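Local coordinates for protein precorrin-6Y C5,15-methyltransferase (Corynebacterium diphtheriae, PDB 3HM2) that probably transfers methyl groups from S-adenosylmethionine in cobalamin biosynthesis, this chain being the C-terminal methyltransferase domain of the longer precorrin-6Y C5,15-methyltransferase, at residues A[27-32]-A[37-42]; A[51-56]-A[89-94]. All coordinates share one frame; numbering follows the deposited sequence.

Contact 1 (A[27-32]-A[37-42])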
loop_
_atom_site.group_PDB
_atom_site.type_symbol
_atom_site.label_atom_id
_atom_site.label_comp_id
_atom_site.label_asym_id
_atom_site.label_seq_id
_atom_site.Cartn_x
_atom_site.Cartn_y
_atom_site.Cartn_z
ATOM N N GLU A 27 2.266 -10.852 34.017
ATOM C CA GLU A 27 1.747 -9.636 33.416
ATOM C C GLU A 27 0.221 -9.618 33.308
ATOM O O GLU A 27 -0.410 -10.649 33.151
ATOM C CB GLU A 27 2.454 -9.304 32.082
ATOM C CG GLU A 27 3.656 -8.357 32.290
ATOM C CD GLU A 27 4.602 -8.243 31.089
ATOM O OE1 GLU A 27 4.099 -8.063 29.960
ATOM O OE2 GLU A 27 5.848 -8.297 31.284
ATOM N N THR A 28 -0.351 -8.421 33.444
ATOM C CA THR A 28 -1.788 -8.196 33.379
ATOM C C THR A 28 -2.123 -7.231 32.254
ATOM O O THR A 28 -1.729 -6.054 32.310
ATOM C CB THR A 28 -2.303 -7.567 34.691
ATOM O OG1 THR A 28 -1.887 -8.369 35.798
ATOM C CG2 THR A 28 -3.820 -7.445 34.676
ATOM N N LEU A 29 -2.844 -7.708 31.237
ATOM C CA LEU A 29 -3.366 -6.806 30.207
ATOM C C LEU A 29 -4.702 -6.155 30.556
ATOM O O LEU A 29 -5.629 -6.862 30.934
ATOM C CB LEU A 29 -3.557 -7.532 28.870
ATOM C CG LEU A 29 -4.235 -6.655 27.804
ATOM C CD1 LEU A 29 -3.273 -5.596 27.268
ATOM C CD2 LEU A 29 -4.777 -7.480 26.675
ATOM N N TRP A 30 -4.803 -4.822 30.406
ATOM C CA TRP A 30 -6.111 -4.197 30.220
ATOM C C TRP A 30 -6.398 -4.187 28.731
ATOM O O TRP A 30 -5.694 -3.558 27.945
ATOM C CB TRP A 30 -6.202 -2.788 30.797
ATOM C CG TRP A 30 -6.381 -2.784 32.296
ATOM C CD1 TRP A 30 -6.274 -3.859 33.161
ATOM C CD2 TRP A 30 -6.680 -1.645 33.120
ATOM N NE1 TRP A 30 -6.498 -3.447 34.467
ATOM C CE2 TRP A 30 -6.749 -2.095 34.460
ATOM C CE3 TRP A 30 -6.903 -0.283 32.855
ATOM C CZ2 TRP A 30 -6.999 -1.227 35.515
ATOM C CZ3 TRP A 30 -7.171 0.571 33.907
ATOM C CH2 TRP A 30 -7.230 0.094 35.214
ATOM N N ASP A 31 -7.452 -4.897 28.341
ATOM C CA ASP A 31 -7.920 -4.877 26.961
ATOM C C ASP A 31 -9.211 -4.076 26.827
ATOM O O ASP A 31 -10.291 -4.559 27.166
ATOM C CB ASP A 31 -8.131 -6.303 26.446
ATOM C CG ASP A 31 -9.227 -6.390 25.403
ATOM O OD1 ASP A 31 -9.546 -5.352 24.785
ATOM O OD2 ASP A 31 -9.772 -7.496 25.200
ATOM N N ILE A 32 -9.091 -2.849 26.331
ATOM C CA ILE A 32 -10.196 -1.898 26.364
ATOM C C ILE A 32 -10.680 -1.566 24.956
ATOM O O ILE A 32 -9.878 -1.365 24.045
ATOM C CB ILE A 32 -9.799 -0.595 27.081
ATOM C CG1 ILE A 32 -8.935 -0.903 28.306
ATOM C CG2 ILE A 32 -11.037 0.193 27.480
ATOM C CD1 ILE A 32 -7.855 0.125 28.566
ATOM N N GLY A 37 -12.084 -8.540 24.258
ATOM C CA GLY A 37 -11.986 -9.971 24.474
ATOM C C GLY A 37 -11.091 -10.651 23.456
ATOM O O GLY A 37 -10.338 -11.565 23.790
ATOM N N SER A 38 -11.176 -10.203 22.209
ATOM C CA SER A 38 -10.374 -10.774 21.133
ATOM C C SER A 38 -8.915 -10.921 21.549
ATOM O O SER A 38 -8.344 -12.008 21.474
ATOM C CB SER A 38 -10.477 -9.914 19.872
ATOM O OG SER A 38 -11.731 -10.089 19.234
ATOM N N ILE A 39 -8.317 -9.818 21.990
ATOM C CA ILE A 39 -6.902 -9.801 22.339
ATOM C C ILE A 39 -6.658 -10.477 23.685
ATOM O O ILE A 39 -5.577 -11.011 23.935
ATOM C CB ILE A 39 -6.350 -8.365 22.389
ATOM C CG1 ILE A 39 -6.740 -7.598 21.124
ATOM C CG2 ILE A 39 -4.839 -8.380 22.564
ATOM C CD1 ILE A 39 -5.574 -7.299 20.208
ATOM N N ALA A 40 -7.669 -10.450 24.546
ATOM C CA ALA A 40 -7.512 -10.893 25.926
ATOM C C ALA A 40 -7.368 -12.409 26.006
ATOM O O ALA A 40 -6.446 -12.922 26.641
ATOM C CB ALA A 40 -8.687 -10.423 26.771
ATOM N N ILE A 41 -8.286 -13.120 25.360
ATOM C CA ILE A 41 -8.348 -14.573 25.471
ATOM C C ILE A 41 -7.205 -15.232 24.706
ATOM O O ILE A 41 -6.802 -16.354 25.017
ATOM C CB ILE A 41 -9.687 -15.122 24.947
ATOM C CG1 ILE A 41 -10.819 -14.784 25.919
ATOM C CG2 ILE A 41 -9.598 -16.625 24.729
ATOM C CD1 ILE A 41 -11.829 -13.803 25.364
ATOM N N GLU A 42 -6.686 -14.530 23.704
ATOM C CA GLU A 42 -5.476 -14.959 23.013
ATOM C C GLU A 42 -4.228 -14.610 23.818
ATOM O O GLU A 42 -3.352 -15.451 24.017
ATOM C CB GLU A 42 -5.399 -14.325 21.623
ATOM C CG GLU A 42 -4.154 -14.701 20.837
ATOM C CD GLU A 42 -3.877 -16.191 20.863
ATOM O OE1 GLU A 42 -4.816 -16.976 20.618
ATOM O OE2 GLU A 42 -2.719 -16.578 21.129
#
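D31 reaches from strand 27-32 to G37, just ahead of helix 38-44, and to A40 in its first turn, in the first strand-turn-helix of a Rossmann-like alpha-beta fold. The sequence around the turn, with G35, G37 and A40, fits the glycine-rich motif by which class I methyltransferases usually hold S-adenosylmethionine, although no such cofactor is bound here. Strand and helix run nearly antiparallel, with 155° between their axes, and the axes come within 8.3 Å of each other.

The carboxylate of D31 approaches with one oxygen foremost. OD2 of D31 accepts a weak hydrogen bond from the backbone N of G37 at 2.7 Å; at 128° the N-H is well bent off the line to the oxygen. The same oxygen passes alongside the methyl group of A40, D31 OD2 lying 3.5 Å from A40 CB, and thus has a polar neighbour at the turn and an apolar one on the first turn of the helix. OD1 of D31, by contrast, is 4.1 Å from G37 N. Both contacts therefore fall on the one oxygen, OD2.

Two residues earlier, L29 sends its side chain toward the same helix. Its CG is anti to the backbone N (chi1 174°), and the CD2 branch does the touching: L29 CD2 sits 4.2 Å from I39 CG2. I39 meets the strand with this short branch, while its longer arm leads away; the side chain also packs on A17, I18 and L21 of helix 9-21 and on F99. A40 in turn rests on C54 of the adjoining strand, which places the helix over two strands. Close by, CD2 of L29 also lies 4.4 Å from A40 CA.

Contact 2 (A[51-56]-A[89-94])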
loop_
_atom_site.group_PDB
_atom_site.type_symbol
_atom_site.label_atom_id
_atom_site.label_comp_id
_atom_site.label_asym_id
_atom_site.label_seq_id
_atom_site.Cartn_x
_atom_site.Cartn_y
_atom_site.Cartn_z
ATOM N N THR A 51 -2.866 -12.822 33.788
ATOM C CA THR A 51 -4.248 -12.386 33.942
ATOM C C THR A 51 -4.562 -11.212 33.021
ATOM O O THR A 51 -3.755 -10.295 32.870
ATOM C CB THR A 51 -4.553 -11.980 35.397
ATOM O OG1 THR A 51 -4.006 -10.682 35.659
ATOM C CG2 THR A 51 -3.952 -12.985 36.367
ATOM N N ALA A 52 -5.740 -11.247 32.406
ATOM C CA ALA A 52 -6.184 -10.164 31.538
ATOM C C ALA A 52 -7.442 -9.499 32.086
ATOM O O ALA A 52 -8.250 -10.137 32.759
ATOM C CB ALA A 52 -6.424 -10.678 30.128
ATOM N N VAL A 53 -7.601 -8.212 31.793
ATOM C CA VAL A 53 -8.792 -7.472 32.205
ATOM C C VAL A 53 -9.543 -6.895 30.988
ATOM O O VAL A 53 -8.954 -6.286 30.066
ATOM C CB VAL A 53 -8.527 -6.391 33.295
ATOM C CG1 VAL A 53 -9.834 -5.706 33.677
ATOM C CG2 VAL A 53 -7.891 -7.001 34.527
ATOM N N CYS A 54 -10.858 -7.126 31.017
ATOM C CA CYS A 54 -11.777 -6.785 29.950
ATOM C C CYS A 54 -12.777 -5.711 30.392
ATOM O O CYS A 54 -13.192 -5.670 31.549
ATOM C CB CYS A 54 -12.501 -8.058 29.506
ATOM S SG CYS A 54 -11.524 -9.113 28.375
ATOM N N PHE A 55 -13.159 -4.847 29.467
ATOM C CA PHE A 55 -14.038 -3.716 29.765
ATOM C C PHE A 55 -15.112 -3.591 28.672
ATOM O O PHE A 55 -14.911 -2.934 27.647
ATOM C CB PHE A 55 -13.228 -2.401 29.886
ATOM C CG PHE A 55 -12.386 -2.283 31.166
ATOM C CD1 PHE A 55 -11.029 -2.589 31.165
ATOM C CD2 PHE A 55 -12.947 -1.833 32.349
ATOM C CE1 PHE A 55 -10.256 -2.471 32.334
ATOM C CE2 PHE A 55 -12.182 -1.698 33.498
ATOM C CZ PHE A 55 -10.837 -2.025 33.489
ATOM N N GLU A 56 -16.252 -4.234 28.899
ATOM C CA GLU A 56 -17.358 -4.241 27.941
ATOM C C GLU A 56 -18.623 -3.621 28.561
ATOM O O GLU A 56 -18.990 -3.916 29.695
ATOM C CB GLU A 56 -17.624 -5.679 27.460
ATOM C CG GLU A 56 -18.931 -5.903 26.702
ATOM C CD GLU A 56 -18.987 -5.182 25.373
ATOM O OE1 GLU A 56 -18.017 -5.310 24.594
ATOM O OE2 GLU A 56 -19.997 -4.483 25.100
ATOM N N ASP A 89 -12.355 2.410 37.725
ATOM C CA ASP A 89 -12.509 2.795 39.131
ATOM C C ASP A 89 -12.847 1.637 40.080
ATOM O O ASP A 89 -12.803 1.793 41.303
ATOM C CB ASP A 89 -13.574 3.892 39.262
ATOM C CG ASP A 89 -13.014 5.292 39.036
ATOM O OD1 ASP A 89 -11.817 5.514 39.336
ATOM O OD2 ASP A 89 -13.782 6.168 38.573
ATOM N N ASP A 90 -13.197 0.481 39.525
ATOM C CA ASP A 90 -13.541 -0.660 40.364
ATOM C C ASP A 90 -12.580 -1.838 40.169
ATOM O O ASP A 90 -12.771 -2.920 40.740
ATOM C CB ASP A 90 -14.992 -1.084 40.142
ATOM C CG ASP A 90 -15.707 -1.410 41.448
ATOM O OD1 ASP A 90 -15.018 -1.492 42.492
ATOM O OD2 ASP A 90 -16.950 -1.575 41.433
ATOM N N VAL A 91 -11.546 -1.618 39.361
ATOM C CA VAL A 91 -10.468 -2.585 39.217
ATOM C C VAL A 91 -9.224 -2.037 39.906
ATOM O O VAL A 91 -8.598 -1.066 39.440
ATOM C CB VAL A 91 -10.193 -2.912 37.764
ATOM C CG1 VAL A 91 -9.283 -4.107 37.682
ATOM C CG2 VAL A 91 -11.511 -3.176 37.038
ATOM N N PRO A 92 -8.867 -2.679 41.028
ATOM C CA PRO A 92 -7.956 -2.199 42.070
ATOM C C PRO A 92 -6.460 -2.200 41.680
ATOM O O PRO A 92 -5.761 -1.252 41.997
ATOM C CB PRO A 92 -8.214 -3.184 43.232
ATOM C CG PRO A 92 -9.267 -4.145 42.766
ATOM C CD PRO A 92 -9.292 -4.068 41.284
ATOM N N ASP A 93 -5.967 -3.248 41.027
ATOM C CA ASP A 93 -4.545 -3.385 40.774
ATOM C C ASP A 93 -4.181 -2.754 39.450
ATOM O O ASP A 93 -4.910 -2.928 38.477
ATOM C CB ASP A 93 -4.172 -4.880 40.722
ATOM C CG ASP A 93 -4.334 -5.581 42.056
ATOM O OD1 ASP A 93 -4.186 -4.921 43.103
ATOM O OD2 ASP A 93 -4.592 -6.803 42.065
ATOM N N ASN A 94 -3.048 -2.054 39.392
ATOM C CA ASN A 94 -2.632 -1.364 38.163
ATOM C C ASN A 94 -2.243 -2.353 37.088
ATOM O O ASN A 94 -1.457 -3.260 37.382
ATOM C CB ASN A 94 -1.403 -0.518 38.410
ATOM C CG ASN A 94 -1.734 0.850 38.915
ATOM O OD1 ASN A 94 -0.895 1.514 39.518
ATOM N ND2 ASN A 94 -2.950 1.293 38.667
#
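V91 carries more of this contact than any other residue, directing both of its methyl groups at strand 50-55 from the loop that precedes strand 97-100. Its CG1 is anti to the backbone N (chi1 -168°) and its CG2 anti to the carbonyl carbon, a setting that gives each branch a different partner. CG2 of V91 meets the far end of the F55 ring obliquely, 3.8 Å from F55 CZ and 3.9 Å from F55 CE2. The two side chains come from opposite directions. The other branch faces V53, where V91 CG1 and V53 CG1 are 4.3 Å apart, a looser apolar approach.

Here the connection from strand 78-81 to strand 97-100, two parallel strands of the Rossmann-like sheet, folds over strand 50-55, where V53 and F55, two residues apart, both meet the one valine. No hydrogen bond crosses between the segments. Around them, the F55 ring makes edge-to-face contacts with F88 and W30, and Q81 touches V53, F55 and V91 alike. The backbone O of V91 is tied separately, accepting a hydrogen bond from NH2 of R116.

In the fold
Contacts 1 and 2 follow in series along the chain, their centres about 10 Å apart, and meet through neighbouring strands 27-32 and 50-55 of one mixed sheet. Strand 27-32, helix 38-44 and strand 50-55 form a beta-alpha-beta unit; contact 1 packs the unit's first strand against its helix, whereas contact 2 joins its second strand to a distant loop. Probable backbone hydrogen bonds bind the two strands, L29 O to V53 N and D31 N to V53 O. C54 faces the helix, while W30 packs on V53, whose side chain serves contact 2. The two contacts thus cover opposite faces of the sheet's parallel part in this methyltransferase domain.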